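Local coordinates for flavoprotein (Thermotoga maritima, PDB 5V8S) that probably carries electrons from a flavodoxin-like FMN domain to a di-iron centre held in a metallo-beta-lactamase-like domain, as in other flavodiiron proteins, at residues Ala121-Phe124 and Gly125-Leu129; Asp288-Glu292 and Lys293-Pro297; Leu342-Ile345 and Ile346-Ala349; Glu387-Gly390 and Ser391-Glu395. The protein carries 1 engineered substitution. All coordinates share one frame; numbering follows the deposited sequence.

How the contacts relate
The four contacts run in series along the chain and are all local. Contact 1 starts a helix of the lactamase-like domain that holds the di-iron site, and the Leu128 side chain lies about 10 Å from the mu-oxo-diiron cluster. Contacts 2, 3 and 4 belong to the flavodoxin-like domain. Contacts 2 and 4 both reach its parallel sheet and come within about 7 Å of each other at their nearest atoms. Contact 3 faces the other domain, where Lys348 packs on Trp44 and Val211; its side chain lies about 10 Å from a mu-oxo-diiron cluster. Contacts 1 and 3 stay about 16 Å apart at their nearest atoms. Contacts 1, 3 and 4 touch the second subunit.

Contact 1: residues Ala121-Phe124 and Gly125-Leu129; sequences ASNF and GKRLL
The N-cap of helix 123-133 is made by Ser122, whose OG accepts a hydrogen bond from Gly125 N at 3.0 Å. The helical backbone bonds begin at the same residue, with Lys126 N donating to Ser122 O at 2.9 Å. Ser122 OG is also hydrogen-bonded to Asp166 O, which ties the helix start to a neighbouring loop. Ala121 ends the strand before the cap, and its CB lies 4.4 Å from Leu129 CD1. Strand 118-121, this helix and strand 138-140 form a beta-alpha-beta unit of the lactamase-like domain, in which Ala121 and Lys126 pack on Val138. Farther round the first turn, Arg127 makes a cation-pi contact with Phe124. A bend at chi3 (58°) turns the guanidinium back over one ring face, with Arg127 CZ 3.7 Å from the Phe124 centroid and 18° off the ring normal. The two planes are tilted by 27°, and the closest approach is Arg127 NH2 to Phe124 CZ at 3.3 Å. Asn123 ND2 stands at the guanidinium edge, 4.1 Å from Arg127 NH1. Leu128 CD1 takes the ring edge instead, 4.1 Å from Phe124 CD1, and the Leu128 side chain also packs on Trp363 of the second subunit.

Contact 2: residues Asp288-Glu292 and Lys293-Pro297; sequences DSLKE and KGFTP
Lys293 runs back along the last turn of helix 278-292, over the carbonyl and hydroxyl of Ser289. Its CB and CG rest beside Ser289 O, with CG at 3.6 Å, and CD keeps to the same carbonyl oxygen. Lys293 CE then passes Ser289 OG at 3.7 Å. A final bend at chi4 (-66°) carries NZ away to a hydrogen bond with Ser403 OG and a long, weak ion pair with Glu399, both on helix 395-409; Ser289 OG is itself hydrogen-bonded to Glu399. The backbone beneath closes the helix in a Schellman motif, its C-prime glycine, Gly294, marked by a positive phi of 97°. Lys293 N donates to Ser289 O at 3.0 Å. Phe295 N reaches back to Leu290 O at 3.0 Å, and Gly294 N to Lys291 O, also at 3.0 Å. Leu290 O additionally meets the edge of the Phe295 ring, in its plane, 3.4 Å from CD2. Beyond the turn the chain enters strand 296-302, and the apolar side chains close over the corner: Leu290 CD2 touches Phe295 CD2 at 3.8 Å, while Leu290 CB lies 4.0 Å from Pro297 CG, the leucine and the proline ring lying alongside, pointing opposite ways. The chemistry therefore divides in two, with the carbonyls of Ser289, Leu290 and Lys291 satisfied by backbone N-H groups and the lysine methylenes covering Ser289 while the ammonium is delivered to the neighbouring helix.

Contact 3: residues Leu342-Ile345 and Ile346-Ala349; sequences LLEI and IDKA
The flat groups of this contact are the carboxylates of Glu344 and Asp347, which meet through a shared water. The water donates to Glu344 OE1 at 2.5 Å and to Asp347 OD2 at 2.8 Å, bridging two oxygens that stand 4.4 Å apart. In Glu344 a bend at chi2 (-52°) brings OE1 toward the next turn, 4.3 Å from Lys348 CG. Asp347 holds CG anti to the backbone N (chi1 -168°), which puts OD2 where the shared water reaches it. Two like charges so close would probably raise the affinity of one of them for a proton, and Glu331 of the second subunit is a further acid close to Asp347 OD2. At Glu344 the charge is probably offset by Arg339 of the second subunit, which forms a salt bridge with OE2. Lys348 NZ pairs with the same Glu331 of that subunit while also binding Thr212 O. On another side of the helix Ile346 CG1 comes up against the outer end of the Leu342 carbonyl, 3.2 Å from its O, and Leu342 O also accepts Ile346 N. Ile345 and Leu342 pack on Phe325 of strand 322-327. The last backbone bond, from Ala349 N to Ile345 O, is short at 2.7 Å, and Ala349 itself leaves the helical conformation (phi -139°). This is the C-terminal end of the helix in the beta-alpha-beta unit of strand 322-327, helix 336-348 and strand 354-360 of the flavodoxin-like fold, with the apolar flank against the parallel sheet and the acidic flank at the subunit interface.

Contact 4: residues Glu387-Gly390 and Ser391-Glu395; sequences EIKG and SNMDE
Gly390 to Met393 form a type I beta turn, closed by Met393 N donating to Gly390 O at 3.3 Å. The Met393 side chain then runs back beside the residues that precede the turn. Its CG is anti to the backbone N, and a bend at chi2 (71°) points the thioether at the strand end, where SD receives a weak hydrogen bond from Lys389 N at 3.4 Å and CE presses on Glu387 O at 3.3 Å. Lys389 crosses the methionine at about a right angle, its CB 3.8 Å from Met393 SD. The turn lies on the connection between strand 381-388, an outer strand of the flavodoxin-like parallel sheet, and helix 395-409, whose N-cap is Asp394. Ile388, at the strand end, faces the other way and packs on Val279 and Val282 of helix 278-292; Met393 reaches Val282 as well. A water joins the two halves of the turn, donating to Asn392 OD1 at 2.7 Å and accepting from Gly390 N at 3.0 Å, so the water takes up the Gly390 N-H and is itself held by Asn392. Asn392 OD1 also lies beside the Lys389 chain, 3.7 Å from CB of that lysine and with CD close by. At the tip of the turn, Ser391 packs on Tyr133 of the second subunit.

Contact 1: residues Ala121-Phe124 and Gly125-Leu129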
loop_
_atom_site.group_PDB
_atom_site.type_symbol
_atom_site.label_atom_id
_atom_site.label_comp_id
_atom_site.label_asym_id
_atom_site.label_seq_id
_atom_site.Cartn_x
_atom_site.Cartn_y
_atom_site.Cartn_z
ATOM N N ALA A 121 4.843 -0.577 -36.723
ATOM C CA ALA A 121 5.238 -0.815 -35.341
ATOM C C ALA A 121 6.584 -1.527 -35.330
ATOM O O ALA A 121 7.071 -1.987 -36.361
ATOM C CB ALA A 121 4.183 -1.650 -34.607
ATOM N N SER A 122 7.170 -1.644 -34.150
ATOM C CA SER A 122 8.357 -2.469 -33.993
ATOM C C SER A 122 7.989 -3.955 -34.049
ATOM O O SER A 122 6.816 -4.338 -34.077
ATOM C CB SER A 122 9.018 -2.176 -32.652
ATOM O OG SER A 122 8.218 -2.674 -31.591
ATOM N N ASN A 123 9.015 -4.808 -34.065
ATOM C CA ASN A 123 8.769 -6.247 -34.094
ATOM C C ASN A 123 7.937 -6.696 -32.894
ATOM O O ASN A 123 6.942 -7.419 -33.033
ATOM C CB ASN A 123 10.097 -6.996 -34.134
ATOM C CG ASN A 123 9.913 -8.462 -34.400
ATOM O OD1 ASN A 123 9.593 -8.869 -35.513
ATOM N ND2 ASN A 123 10.086 -9.266 -33.368
ATOM N N PHE A 124 8.333 -6.286 -31.697
ATOM C CA PHE A 124 7.537 -6.657 -30.533
ATOM C C PHE A 124 6.185 -5.960 -30.554
ATOM O O PHE A 124 5.188 -6.518 -30.093
ATOM C CB PHE A 124 8.279 -6.298 -29.253
ATOM C CG PHE A 124 8.396 -7.421 -28.300
ATOM C CD1 PHE A 124 7.310 -7.804 -27.538
ATOM C CD2 PHE A 124 9.589 -8.087 -28.145
ATOM C CE1 PHE A 124 7.415 -8.853 -26.628
ATOM C CE2 PHE A 124 9.706 -9.133 -27.246
ATOM C CZ PHE A 124 8.615 -9.514 -26.485
ATOM N N GLY A 125 6.130 -4.741 -31.082
ATOM C CA GLY A 125 4.859 -4.055 -31.201
ATOM C C GLY A 125 3.854 -4.839 -32.029
ATOM O O GLY A 125 2.673 -4.915 -31.681
ATOM N N LYS A 126 4.303 -5.413 -33.150
ATOM C CA LYS A 126 3.413 -6.250 -33.947
ATOM C C LYS A 126 2.874 -7.418 -33.125
ATOM O O LYS A 126 1.676 -7.717 -33.160
ATOM C CB LYS A 126 4.154 -6.734 -35.196
ATOM C CG LYS A 126 3.379 -7.751 -35.995
ATOM C CD LYS A 126 4.061 -8.006 -37.334
ATOM C CE LYS A 126 3.214 -8.914 -38.188
ATOM N NZ LYS A 126 2.977 -10.186 -37.486
ATOM N N ARG A 127 3.745 -8.081 -32.369
ATOM C CA ARG A 127 3.303 -9.208 -31.552
ATOM C C ARG A 127 2.244 -8.773 -30.548
ATOM O O ARG A 127 1.255 -9.486 -30.329
ATOM C CB ARG A 127 4.509 -9.822 -30.843
ATOM C CG ARG A 127 5.456 -10.507 -31.812
ATOM C CD ARG A 127 6.877 -10.604 -31.274
ATOM N NE ARG A 127 6.955 -11.315 -30.005
ATOM C CZ ARG A 127 8.096 -11.587 -29.374
ATOM N NH1 ARG A 127 9.256 -11.212 -29.906
ATOM N NH2 ARG A 127 8.080 -12.236 -28.214
ATOM N N LEU A 128 2.429 -7.603 -29.926
ATOM C CA LEU A 128 1.492 -7.160 -28.901
ATOM C C LEU A 128 0.178 -6.675 -29.500
ATOM O O LEU A 128 -0.881 -6.866 -28.894
ATOM C CB LEU A 128 2.131 -6.077 -28.019
ATOM C CG LEU A 128 3.297 -6.589 -27.154
ATOM C CD1 LEU A 128 4.113 -5.457 -26.571
ATOM C CD2 LEU A 128 2.774 -7.505 -26.040
ATOM N N LEU A 129 0.205 -6.077 -30.694
ATOM C CA LEU A 129 -1.064 -5.675 -31.296
ATOM C C LEU A 129 -1.923 -6.883 -31.623
ATOM O O LEU A 129 -3.152 -6.816 -31.541
ATOM C CB LEU A 129 -0.829 -4.850 -32.561
ATOM C CG LEU A 129 -0.300 -3.438 -32.342
ATOM C CD1 LEU A 129 0.090 -2.798 -33.672
ATOM C CD2 LEU A 129 -1.337 -2.586 -31.616
#

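Contact 2: residues Asp288-Glu292 and Lys293-Pro297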
loop_
_atom_site.group_PDB
_atom_site.type_symbol
_atom_site.label_atom_id
_atom_site.label_comp_id
_atom_site.label_asym_id
_atom_site.label_seq_id
_atom_site.Cartn_x
_atom_site.Cartn_y
_atom_site.Cartn_z
ATOM N N ASP A 288 15.705 17.753 12.970
ATOM C CA ASP A 288 16.261 18.995 13.514
ATOM C C ASP A 288 17.770 19.045 13.315
ATOM O O ASP A 288 18.323 20.098 12.985
ATOM C CB ASP A 288 15.924 19.143 14.999
ATOM C CG ASP A 288 14.460 19.429 15.238
ATOM O OD1 ASP A 288 13.757 19.819 14.279
ATOM O OD2 ASP A 288 14.016 19.275 16.397
ATOM N N SER A 289 18.458 17.916 13.528
ATOM C CA SER A 289 19.904 17.884 13.347
ATOM C C SER A 289 20.281 18.125 11.886
ATOM O O SER A 289 21.230 18.862 11.593
ATOM C CB SER A 289 20.443 16.542 13.817
ATOM O OG SER A 289 21.848 16.488 13.720
ATOM N N LEU A 290 19.561 17.497 10.953
ATOM C CA LEU A 290 19.799 17.754 9.535
ATOM C C LEU A 290 19.687 19.239 9.230
ATOM O O LEU A 290 20.531 19.804 8.526
ATOM C CB LEU A 290 18.796 16.986 8.678
ATOM C CG LEU A 290 19.027 15.493 8.545
ATOM C CD1 LEU A 290 17.744 14.853 8.015
ATOM C CD2 LEU A 290 20.201 15.165 7.650
ATOM N N LYS A 291 18.627 19.881 9.719
ATOM C CA LYS A 291 18.449 21.308 9.467
ATOM C C LYS A 291 19.584 22.131 10.075
ATOM O O LYS A 291 20.081 23.075 9.451
ATOM C CB LYS A 291 17.114 21.778 10.031
ATOM C CG LYS A 291 15.875 21.275 9.298
ATOM C CD LYS A 291 14.641 21.644 10.113
ATOM C CE LYS A 291 13.368 21.580 9.308
ATOM N NZ LYS A 291 12.180 21.661 10.208
ATOM N N GLU A 292 20.010 21.790 11.286
ATOM C CA GLU A 292 21.083 22.539 11.928
ATOM C C GLU A 292 22.373 22.429 11.133
ATOM O O GLU A 292 23.194 23.354 11.145
ATOM C CB GLU A 292 21.270 22.019 13.355
ATOM C CG GLU A 292 22.332 22.742 14.159
ATOM C CD GLU A 292 22.434 22.215 15.581
ATOM O OE1 GLU A 292 21.867 21.131 15.858
ATOM O OE2 GLU A 292 23.071 22.889 16.419
ATOM N N LYS A 293 22.563 21.325 10.419
ATOM C CA LYS A 293 23.748 21.133 9.599
ATOM C C LYS A 293 23.581 21.602 8.153
ATOM O O LYS A 293 24.469 21.343 7.334
ATOM C CB LYS A 293 24.200 19.673 9.661
ATOM C CG LYS A 293 24.779 19.305 11.024
ATOM C CD LYS A 293 24.995 17.821 11.166
ATOM C CE LYS A 293 25.302 17.429 12.609
ATOM N NZ LYS A 293 26.589 17.981 13.088
ATOM N N GLY A 294 22.502 22.319 7.831
ATOM C CA GLY A 294 22.359 22.968 6.539
ATOM C C GLY A 294 21.544 22.212 5.506
ATOM O O GLY A 294 21.389 22.705 4.381
ATOM N N PHE A 295 21.016 21.042 5.843
ATOM C CA PHE A 295 20.218 20.278 4.897
ATOM C C PHE A 295 18.772 20.768 4.898
ATOM O O PHE A 295 18.302 21.393 5.851
ATOM C CB PHE A 295 20.235 18.792 5.260
ATOM C CG PHE A 295 21.581 18.152 5.145
ATOM C CD1 PHE A 295 22.069 17.756 3.914
ATOM C CD2 PHE A 295 22.367 17.953 6.271
ATOM C CE1 PHE A 295 23.334 17.185 3.801
ATOM C CE2 PHE A 295 23.622 17.362 6.167
ATOM C CZ PHE A 295 24.101 16.975 4.928
ATOM N N THR A 296 18.054 20.443 3.819
ATOM C CA THR A 296 16.630 20.754 3.685
ATOM C C THR A 296 15.876 19.442 3.511
ATOM O O THR A 296 15.785 18.911 2.385
ATOM C CB THR A 296 16.369 21.692 2.505
ATOM O OG1 THR A 296 17.124 22.890 2.675
ATOM C CG2 THR A 296 14.894 22.072 2.444
ATOM N N PRO A 297 15.352 18.870 4.589
ATOM C CA PRO A 297 14.707 17.563 4.486
ATOM C C PRO A 297 13.349 17.641 3.825
ATOM O O PRO A 297 12.599 18.601 4.000
ATOM C CB PRO A 297 14.545 17.134 5.954
ATOM C CG PRO A 297 15.449 17.970 6.717
ATOM C CD PRO A 297 15.521 19.268 5.995
#

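Contact 3: residues Leu342-Ile345 and Ile346-Ala349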
loop_
_atom_site.group_PDB
_atom_site.type_symbol
_atom_site.label_atom_id
_atom_site.label_comp_id
_atom_site.label_asym_id
_atom_site.label_seq_id
_atom_site.Cartn_x
_atom_site.Cartn_y
_atom_site.Cartn_z
ATOM N N LEU A 342 10.132 0.199 0.468
ATOM C CA LEU A 342 11.500 -0.231 0.178
ATOM C C LEU A 342 11.563 -1.058 -1.099
ATOM O O LEU A 342 12.468 -0.875 -1.923
ATOM C CB LEU A 342 12.059 -1.036 1.351
ATOM C CG LEU A 342 12.340 -0.223 2.614
ATOM C CD1 LEU A 342 12.731 -1.137 3.755
ATOM C CD2 LEU A 342 13.409 0.821 2.387
ATOM N N LEU A 343 10.613 -1.980 -1.280
ATOM C CA LEU A 343 10.635 -2.787 -2.498
ATOM C C LEU A 343 10.424 -1.931 -3.738
ATOM O O LEU A 343 11.046 -2.180 -4.769
ATOM C CB LEU A 343 9.594 -3.903 -2.440
ATOM C CG LEU A 343 9.864 -5.026 -1.443
ATOM C CD1 LEU A 343 8.688 -6.006 -1.392
ATOM C CD2 LEU A 343 11.119 -5.769 -1.811
ATOM N N GLU A 344 9.552 -0.917 -3.662
ATOM C CA GLU A 344 9.368 -0.049 -4.820
ATOM C C GLU A 344 10.560 0.868 -5.053
ATOM O O GLU A 344 10.865 1.176 -6.212
ATOM C CB GLU A 344 8.071 0.746 -4.724
ATOM C CG GLU A 344 6.824 -0.132 -4.738
ATOM C CD GLU A 344 6.798 -1.085 -5.887
ATOM O OE1 GLU A 344 7.131 -0.676 -7.018
ATOM O OE2 GLU A 344 6.441 -2.255 -5.656
ATOM N N ILE A 345 11.222 1.345 -3.986
ATOM C CA ILE A 345 12.449 2.122 -4.181
ATOM C C ILE A 345 13.501 1.273 -4.875
ATOM O O ILE A 345 14.165 1.727 -5.817
ATOM C CB ILE A 345 12.956 2.679 -2.830
ATOM C CG1 ILE A 345 12.035 3.790 -2.356
ATOM C CG2 ILE A 345 14.435 3.176 -2.947
ATOM C CD1 ILE A 345 12.270 4.197 -0.913
ATOM N N ILE A 346 13.641 0.008 -4.454
ATOM C CA ILE A 346 14.625 -0.879 -5.075
ATOM C C ILE A 346 14.262 -1.141 -6.526
ATOM O O ILE A 346 15.136 -1.184 -7.398
ATOM C CB ILE A 346 14.730 -2.189 -4.278
ATOM C CG1 ILE A 346 15.297 -1.901 -2.898
ATOM C CG2 ILE A 346 15.571 -3.214 -5.013
ATOM C CD1 ILE A 346 15.307 -3.146 -1.988
ATOM N N ASP A 347 12.970 -1.293 -6.814
ATOM C CA ASP A 347 12.550 -1.597 -8.176
ATOM C C ASP A 347 12.687 -0.395 -9.105
ATOM O O ASP A 347 13.069 -0.555 -10.278
ATOM C CB ASP A 347 11.109 -2.088 -8.187
ATOM C CG ASP A 347 10.728 -2.678 -9.526
ATOM O OD1 ASP A 347 11.359 -3.683 -9.924
ATOM O OD2 ASP A 347 9.814 -2.136 -10.176
ATOM N N LYS A 348 12.348 0.807 -8.623
ATOM C CA LYS A 348 12.179 1.966 -9.492
ATOM C C LYS A 348 13.243 3.032 -9.337
ATOM O O LYS A 348 13.410 3.836 -10.253
ATOM C CB LYS A 348 10.826 2.643 -9.227
ATOM C CG LYS A 348 9.620 1.748 -9.470
ATOM C CD LYS A 348 9.400 1.470 -10.951
ATOM C CE LYS A 348 8.092 0.731 -11.171
ATOM N NZ LYS A 348 7.664 0.719 -12.589
ATOM N N ALA A 349 13.916 3.089 -8.190
ATOM C CA ALA A 349 14.780 4.207 -7.849
ATOM C C ALA A 349 16.050 3.696 -7.180
ATOM O O ALA A 349 16.454 4.158 -6.111
ATOM C CB ALA A 349 14.017 5.198 -6.975
HETATM O O HOH W 1 7.375 -2.382 -8.894
#

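Contact 4: residues Glu387-Gly390 and Ser391-Glu395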
loop_
_atom_site.group_PDB
_atom_site.type_symbol
_atom_site.label_atom_id
_atom_site.label_comp_id
_atom_site.label_asym_id
_atom_site.label_seq_id
_atom_site.Cartn_x
_atom_site.Cartn_y
_atom_site.Cartn_z
ATOM N N GLU A 387 20.186 2.571 16.674
ATOM C CA GLU A 387 19.057 1.968 17.352
ATOM C C GLU A 387 18.083 3.044 17.819
ATOM O O GLU A 387 18.490 4.054 18.408
ATOM C CB GLU A 387 19.544 1.174 18.565
ATOM C CG GLU A 387 18.414 0.399 19.209
ATOM C CD GLU A 387 18.822 -0.387 20.446
ATOM O OE1 GLU A 387 20.022 -0.407 20.790
ATOM O OE2 GLU A 387 17.919 -0.980 21.081
ATOM N N ILE A 388 16.796 2.815 17.565
ATOM C CA ILE A 388 15.732 3.655 18.097
ATOM C C ILE A 388 15.328 3.055 19.433
ATOM O O ILE A 388 14.794 1.948 19.486
ATOM C CB ILE A 388 14.540 3.743 17.135
ATOM C CG1 ILE A 388 14.952 4.435 15.828
ATOM C CG2 ILE A 388 13.357 4.461 17.818
ATOM C CD1 ILE A 388 13.857 4.470 14.783
ATOM N N LYS A 389 15.574 3.797 20.505
ATOM C CA LYS A 389 15.224 3.389 21.851
ATOM C C LYS A 389 14.073 4.243 22.357
ATOM O O LYS A 389 13.705 5.258 21.767
ATOM C CB LYS A 389 16.434 3.549 22.773
ATOM C CG LYS A 389 17.607 2.702 22.375
ATOM C CD LYS A 389 18.665 2.770 23.439
ATOM C CE LYS A 389 19.826 1.860 23.142
ATOM N NZ LYS A 389 20.750 1.803 24.315
ATOM N N GLY A 390 13.505 3.819 23.480
ATOM C CA GLY A 390 12.467 4.595 24.110
ATOM C C GLY A 390 13.053 5.613 25.060
ATOM O O GLY A 390 13.726 6.562 24.638
ATOM N N SER A 391 12.863 5.378 26.356
ATOM C CA SER A 391 13.084 6.431 27.339
ATOM C C SER A 391 14.552 6.829 27.440
ATOM O O SER A 391 14.855 8.006 27.667
ATOM C CB SER A 391 12.558 5.985 28.703
ATOM O OG SER A 391 12.503 7.085 29.580
ATOM N N ASN A 392 15.469 5.875 27.279
ATOM C CA ASN A 392 16.894 6.110 27.469
ATOM C C ASN A 392 17.632 6.365 26.157
ATOM O O ASN A 392 18.843 6.144 26.082
ATOM C CB ASN A 392 17.522 4.906 28.154
ATOM C CG ASN A 392 17.352 3.646 27.344
ATOM O OD1 ASN A 392 16.472 3.576 26.483
ATOM N ND2 ASN A 392 18.184 2.642 27.607
ATOM N N MET A 393 16.933 6.800 25.119
ATOM C CA MET A 393 17.604 7.097 23.861
ATOM C C MET A 393 18.679 8.159 24.070
ATOM O O MET A 393 18.431 9.178 24.722
ATOM C CB MET A 393 16.575 7.612 22.865
ATOM C CG MET A 393 17.167 7.968 21.529
ATOM S SD MET A 393 17.679 6.486 20.628
ATOM C CE MET A 393 18.641 7.211 19.288
ATOM N N ASP A 394 19.863 7.931 23.486
ATOM C CA ASP A 394 21.004 8.848 23.582
ATOM C C ASP A 394 21.002 9.770 22.370
ATOM O O ASP A 394 21.340 9.347 21.258
ATOM C CB ASP A 394 22.309 8.057 23.636
ATOM C CG ASP A 394 23.536 8.949 23.824
ATOM O OD1 ASP A 394 23.374 10.179 23.992
ATOM O OD2 ASP A 394 24.666 8.410 23.805
ATOM N N GLU A 395 20.645 11.037 22.580
ATOM C CA GLU A 395 20.620 11.990 21.467
ATOM C C GLU A 395 21.982 12.101 20.774
ATOM O O GLU A 395 22.053 12.413 19.575
ATOM C CB GLU A 395 20.121 13.355 21.963
ATOM C CG GLU A 395 21.080 14.114 22.889
ATOM C CD GLU A 395 21.162 13.553 24.322
ATOM O OE1 GLU A 395 20.397 12.618 24.676
ATOM O OE2 GLU A 395 22.001 14.060 25.105
HETATM O O HOH W 2 14.777 1.824 25.328
#